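Local atomic coordinates of tRNA (cytosine(38)-C(5))-methyltransferase (Schizosaccharomyces pombe, PDB entry 6FDF), a protein that methylates carbon 5 of cytosine 38 in the anticodon loop of tRNA(Asp), using S-adenosyl-L-methionine as methyl donor. Residues R10-E15 against D35-I40; W79-S84 against E120-E125. All coordinates share one frame; numbering follows the deposited sequence.

Contact 1 (R10-E15 against D35-I40); sequences RLRVLE and DIVCAI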
loop_
_atom_site.group_PDB
_atom_site.type_symbol
_atom_site.label_atom_id
_atom_site.label_comp_id
_atom_site.label_asym_id
_atom_site.label_seq_id
_atom_site.Cartn_x
_atom_site.Cartn_y
_atom_site.Cartn_z
ATOM N N ARG A 10 4.387 24.409 9.423
ATOM C CA ARG A 10 4.056 23.249 8.607
ATOM C C ARG A 10 4.586 21.979 9.263
ATOM O O ARG A 10 5.513 22.026 10.072
ATOM C CB ARG A 10 4.619 23.401 7.196
ATOM C CG ARG A 10 3.979 24.542 6.411
ATOM C CD ARG A 10 4.623 24.722 5.050
ATOM N NE ARG A 10 4.384 23.582 4.170
ATOM C CZ ARG A 10 3.280 23.413 3.451
ATOM N NH1 ARG A 10 2.300 24.306 3.517
ATOM N NH2 ARG A 10 3.149 22.349 2.672
ATOM N N LEU A 11 3.999 20.844 8.898
ATOM C CA LEU A 11 4.302 19.570 9.536
ATOM C C LEU A 11 5.477 18.903 8.831
ATOM O O LEU A 11 5.408 18.625 7.626
ATOM C CB LEU A 11 3.073 18.661 9.511
ATOM C CG LEU A 11 3.207 17.274 10.146
ATOM C CD1 LEU A 11 3.371 17.393 11.650
ATOM C CD2 LEU A 11 2.004 16.410 9.804
ATOM N N ARG A 12 6.545 18.628 9.580
ATOM C CA ARG A 12 7.685 17.896 9.038
ATOM C C ARG A 12 7.403 16.401 9.143
ATOM O O ARG A 12 7.127 15.894 10.236
ATOM C CB ARG A 12 8.967 18.269 9.783
ATOM C CG ARG A 12 9.367 19.739 9.627
ATOM C CD ARG A 12 10.541 20.102 10.547
ATOM N NE ARG A 12 11.758 19.330 10.279
ATOM C CZ ARG A 12 12.650 19.631 9.335
ATOM N NH1 ARG A 12 12.464 20.678 8.536
ATOM N NH2 ARG A 12 13.732 18.878 9.181
ATOM N N VAL A 13 7.483 15.699 8.012
ATOM C CA VAL A 13 7.122 14.287 7.916
ATOM C C VAL A 13 8.332 13.474 7.481
ATOM O O VAL A 13 9.051 13.860 6.552
ATOM C CB VAL A 13 5.957 14.073 6.931
ATOM C CG1 VAL A 13 5.543 12.599 6.915
ATOM C CG2 VAL A 13 4.785 14.964 7.289
ATOM N N LEU A 14 8.545 12.338 8.142
ATOM C CA LEU A 14 9.553 11.362 7.736
ATOM C C LEU A 14 8.827 10.152 7.160
ATOM O O LEU A 14 8.000 9.542 7.842
ATOM C CB LEU A 14 10.427 10.959 8.922
ATOM C CG LEU A 14 11.487 9.885 8.678
ATOM C CD1 LEU A 14 12.533 10.383 7.682
ATOM C CD2 LEU A 14 12.125 9.475 9.995
ATOM N N GLU A 15 9.143 9.802 5.919
ATOM C CA GLU A 15 8.402 8.780 5.175
ATOM C C GLU A 15 9.315 7.562 5.009
ATOM O O GLU A 15 10.098 7.482 4.064
ATOM C CB GLU A 15 7.936 9.362 3.837
ATOM C CG GLU A 15 7.019 8.490 3.006
ATOM C CD GLU A 15 6.598 9.181 1.720
ATOM O OE1 GLU A 15 5.845 8.565 0.934
ATOM O OE2 GLU A 15 7.021 10.341 1.493
ATOM N N ASP A 35 5.687 18.886 4.814
ATOM C CA ASP A 35 6.990 18.885 4.168
ATOM C C ASP A 35 7.623 17.528 4.445
ATOM O O ASP A 35 8.045 17.258 5.573
ATOM C CB ASP A 35 7.862 20.025 4.687
ATOM C CG ASP A 35 7.180 21.379 4.575
ATOM O OD1 ASP A 35 6.361 21.563 3.647
ATOM O OD2 ASP A 35 7.462 22.259 5.416
ATOM N N ILE A 36 7.656 16.664 3.429
ATOM C CA ILE A 36 8.396 15.411 3.541
ATOM C C ILE A 36 9.870 15.772 3.632
ATOM O O ILE A 36 10.497 16.141 2.631
ATOM C CB ILE A 36 8.131 14.460 2.357
ATOM C CG1 ILE A 36 6.640 14.150 2.221
ATOM C CG2 ILE A 36 8.919 13.163 2.525
ATOM C CD1 ILE A 36 6.044 13.553 3.438
ATOM N N VAL A 37 10.420 15.708 4.843
ATOM C CA VAL A 37 11.825 16.048 5.038
ATOM C C VAL A 37 12.714 15.037 4.328
ATOM O O VAL A 37 13.727 15.397 3.708
ATOM C CB VAL A 37 12.133 16.131 6.543
ATOM C CG1 VAL A 37 13.628 16.268 6.783
ATOM C CG2 VAL A 37 11.375 17.289 7.169
ATOM N N CYS A 38 12.351 13.761 4.406
ATOM C CA CYS A 38 13.118 12.700 3.778
ATOM C C CYS A 38 12.187 11.525 3.543
ATOM O O CYS A 38 11.297 11.257 4.355
ATOM C CB CYS A 38 14.308 12.258 4.641
ATOM S SG CYS A 38 15.538 11.248 3.758
ATOM N N ALA A 39 12.400 10.839 2.429
ATOM C CA ALA A 39 11.762 9.564 2.134
ATOM C C ALA A 39 12.877 8.538 2.016
ATOM O O ALA A 39 13.860 8.777 1.310
ATOM C CB ALA A 39 10.942 9.645 0.847
ATOM N N ILE A 40 12.765 7.429 2.738
ATOM C CA ILE A 40 13.859 6.464 2.820
ATOM C C ILE A 40 13.403 5.133 2.248
ATOM O O ILE A 40 12.401 4.564 2.701
ATOM C CB ILE A 40 14.353 6.291 4.262
ATOM C CG1 ILE A 40 14.869 7.628 4.801
ATOM C CG2 ILE A 40 15.456 5.251 4.312
ATOM C CD1 ILE A 40 15.478 7.535 6.179
#
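Arg-10 and Asp-35 meet in a salt bridge at the start of two parallel strands. Arg-10 NE gives a nearly straight bond to Asp-35 OD1 (2.9 Å, 170° at the hydrogen). OD1 is met on its syn side, with the donor 23° out of the carboxylate plane, while OD1 itself lies close to the guanidinium plane. NH2 adds only a weak bond to the same oxygen. The Arg-10 chain bends at chi3, which turns NE back toward the carboxylate.

Arg-12 meets Val-37 differently. Val-37 CG2 sits over the centre of one face of the Arg-12 guanidinium, 3.4 Å from Arg-12 CZ. Arg-12 NE bonds Asp-75 O and NH2 bonds Phe-74 O, both outside the strand pair.

On the other face of the sheet, CD1 of Ile-36 packs 3.5 Å from CB of Val-13. Glu-15 is buried there, with CG anti to the backbone N (chi1 -173°) and an extended chain beyond. Glu-15 OE2 passes 3.6 Å from CG2 of Ile-36. Tyr-50 OH bonds OE2 and His-24 N bonds OE1.

Five backbone hydrogen bonds join the strands, from Asp-35 N to Leu-11 O through to Ile-40 N to Glu-15 O.

The chemistry thus changes along the pair. An ion pair ties the outer end. The buried Glu-15 carboxylate has both oxygens bonded outside the strand pair, and the His-24 N-H would probably offset part of the cost of burying a charge there.

Contact 2 (W79-S84 against E120-E125); sequences WTMSPS and EYILIE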
loop_
_atom_site.group_PDB
_atom_site.type_symbol
_atom_site.label_atom_id
_atom_site.label_comp_id
_atom_site.label_asym_id
_atom_site.label_seq_id
_atom_site.Cartn_x
_atom_site.Cartn_y
_atom_site.Cartn_z
ATOM N N TRP A 79 5.936 10.408 11.702
ATOM C CA TRP A 79 6.645 9.343 11.001
ATOM C C TRP A 79 5.615 8.404 10.394
ATOM O O TRP A 79 4.696 7.967 11.093
ATOM C CB TRP A 79 7.537 8.519 11.934
ATOM C CG TRP A 79 8.656 9.228 12.623
ATOM C CD1 TRP A 79 8.983 10.553 12.545
ATOM C CD2 TRP A 79 9.593 8.633 13.519
ATOM N NE1 TRP A 79 10.082 10.814 13.340
ATOM C CE2 TRP A 79 10.471 9.648 13.947
ATOM C CE3 TRP A 79 9.783 7.333 13.992
ATOM C CZ2 TRP A 79 11.514 9.404 14.834
ATOM C CZ3 TRP A 79 10.821 7.091 14.872
ATOM C CH2 TRP A 79 11.669 8.121 15.288
ATOM N N THR A 80 5.756 8.104 9.105
ATOM C CA THR A 80 4.948 7.069 8.468
ATOM C C THR A 80 5.850 5.888 8.130
ATOM O O THR A 80 7.043 6.058 7.849
ATOM C CB THR A 80 4.245 7.583 7.203
ATOM O OG1 THR A 80 5.213 7.856 6.173
ATOM C CG2 THR A 80 3.428 8.839 7.504
ATOM N N MET A 81 5.285 4.683 8.142
ATOM C CA MET A 81 6.102 3.526 7.804
ATOM C C MET A 81 5.220 2.385 7.327
ATOM O O MET A 81 4.121 2.179 7.849
ATOM C CB MET A 81 6.959 3.074 8.998
ATOM C CG MET A 81 6.178 2.808 10.270
ATOM S SD MET A 81 7.253 2.544 11.699
ATOM C CE MET A 81 7.576 4.223 12.206
ATOM N N SER A 82 5.723 1.654 6.332
ATOM C CA SER A 82 5.113 0.413 5.856
ATOM C C SER A 82 6.213 -0.638 5.928
ATOM O O SER A 82 6.828 -0.996 4.912
ATOM C CB SER A 82 4.539 0.568 4.445
ATOM O OG SER A 82 3.749 -0.560 4.092
ATOM N N PRO A 83 6.511 -1.137 7.126
ATOM C CA PRO A 83 7.727 -1.935 7.307
ATOM C C PRO A 83 7.604 -3.325 6.703
ATOM O O PRO A 83 6.518 -3.808 6.376
ATOM C CB PRO A 83 7.886 -2.006 8.831
ATOM C CG PRO A 83 6.497 -1.792 9.363
ATOM C CD PRO A 83 5.862 -0.815 8.411
ATOM N N SER A 84 8.757 -3.961 6.547
ATOM C CA SER A 84 8.860 -5.320 6.028
ATOM C C SER A 84 9.031 -6.223 7.241
ATOM O O SER A 84 10.109 -6.281 7.839
ATOM C CB SER A 84 10.026 -5.448 5.052
ATOM O OG SER A 84 10.262 -6.804 4.710
ATOM N N GLU A 120 5.153 13.237 17.432
ATOM C CA GLU A 120 3.839 13.312 18.046
ATOM C C GLU A 120 2.841 12.378 17.380
ATOM O O GLU A 120 1.815 12.055 17.986
ATOM C CB GLU A 120 3.343 14.758 18.027
ATOM C CG GLU A 120 4.154 15.656 18.954
ATOM C CD GLU A 120 3.703 17.104 18.941
ATOM O OE1 GLU A 120 2.768 17.438 18.188
ATOM O OE2 GLU A 120 4.292 17.912 19.690
ATOM N N TYR A 121 3.109 11.953 16.145
ATOM C CA TYR A 121 2.197 11.087 15.413
ATOM C C TYR A 121 2.988 10.029 14.662
ATOM O O TYR A 121 4.023 10.328 14.063
ATOM C CB TYR A 121 1.339 11.886 14.420
ATOM C CG TYR A 121 0.572 13.007 15.082
ATOM C CD1 TYR A 121 1.165 14.246 15.301
ATOM C CD2 TYR A 121 -0.725 12.814 15.524
ATOM C CE1 TYR A 121 0.468 15.267 15.930
ATOM C CE2 TYR A 121 -1.424 13.824 16.151
ATOM C CZ TYR A 121 -0.826 15.046 16.345
ATOM O OH TYR A 121 -1.523 16.051 16.972
ATOM N N ILE A 122 2.480 8.799 14.673
ATOM C CA ILE A 122 3.082 7.689 13.940
ATOM C C ILE A 122 1.968 6.928 13.236
ATOM O O ILE A 122 0.927 6.651 13.836
ATOM C CB ILE A 122 3.868 6.742 14.866
ATOM C CG1 ILE A 122 4.948 7.511 15.626
ATOM C CG2 ILE A 122 4.476 5.599 14.068
ATOM C CD1 ILE A 122 5.652 6.671 16.669
ATOM N N LEU A 123 2.185 6.601 11.961
ATOM C CA LEU A 123 1.264 5.792 11.172
ATOM C C LEU A 123 2.021 4.570 10.678
ATOM O O LEU A 123 3.060 4.707 10.028
ATOM C CB LEU A 123 0.710 6.585 9.987
ATOM C CG LEU A 123 -0.136 5.765 9.015
ATOM C CD1 LEU A 123 -1.361 5.278 9.721
ATOM C CD2 LEU A 123 -0.510 6.599 7.794
ATOM N N ILE A 124 1.505 3.382 10.991
ATOM C CA ILE A 124 2.111 2.115 10.600
ATOM C C ILE A 124 1.110 1.355 9.743
ATOM O O ILE A 124 -0.065 1.254 10.108
ATOM C CB ILE A 124 2.509 1.280 11.831
ATOM C CG1 ILE A 124 3.367 2.115 12.786
ATOM C CG2 ILE A 124 3.290 0.034 11.406
ATOM C CD1 ILE A 124 3.696 1.393 14.073
ATOM N N GLU A 125 1.571 0.818 8.618
ATOM C CA GLU A 125 0.740 -0.009 7.749
ATOM C C GLU A 125 1.424 -1.355 7.542
ATOM O O GLU A 125 2.649 -1.424 7.421
ATOM C CB GLU A 125 0.498 0.686 6.399
ATOM C CG GLU A 125 -0.535 -0.004 5.522
ATOM C CD GLU A 125 0.081 -0.868 4.437
ATOM O OE1 GLU A 125 1.312 -1.066 4.446
ATOM O OE2 GLU A 125 -0.676 -1.333 3.561
#
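Met-81 and Ile-124 lie side by side and point the same way, with CG of Met-81 3.8 Å from CG1 of Ile-124. Met-81 CG stands between the backbone N and the carbonyl carbon (chi1 54°). Further out, the bend at chi3 brings Met-81 CE 3.9 Å from Ile-122 CG2, where the two side chains cross obliquely. Pro-83 approaches the other branch of Ile-124 at about a right angle, with Pro-83 CD 4.0 Å from Ile-124 CG2.

Just past the end of strand 78-81, Ser-82 OG donates to Glu-125 OE1 in a short hydrogen bond of 2.5 Å, meeting the oxygen nearly along its C-O axis. The Glu-125 chain bends at chi2 (-100°), which swings CD out of an extended course. OE2 makes a long, weak ion pair with Arg-168. An alanine in place of Glu-125 would probably leave the Ser-82 hydroxyl without this acceptor and remove a weak, distant charge partner of Arg-168.

Four backbone bonds run in parallel register, from Trp-79 N to Tyr-121 O up to Glu-125 N to Met-81 O.

Helix 103-111 lies between these strands in the chain, making a beta-alpha-beta unit of the class I methyltransferase fold. The loop after strand 78-81 carries Ser-82 of the S-adenosyl-L-homocysteine pocket and leads to Cys-85, the predicted catalytic residue.

In the fold
Contacts 1 and 2 follow each other along the chain and belong to one mixed sheet. Strand 34-41 lies beside 11-16, then come 78-81 and 121-127. The centres of the two contacts are about 12 Å apart. Strands 11-16 and 78-81 join them: Leu-14 O is 2.9 Å from Thr-80 N, a probable hydrogen bond, and Leu-14 CB packs 3.9 Å from Trp-79 CD1. Each contact brings one side chain near the cofactor, at or just past the C-terminal end of strands 34-41 and 78-81. The side chain of Ile-40 is about 5 Å from the bound S-adenosyl-L-homocysteine, and that of Ser-82 about 4 Å. The Pro-83 side chain is about 4 Å from that of Cys-85, so contact 2 lies beside the predicted active site.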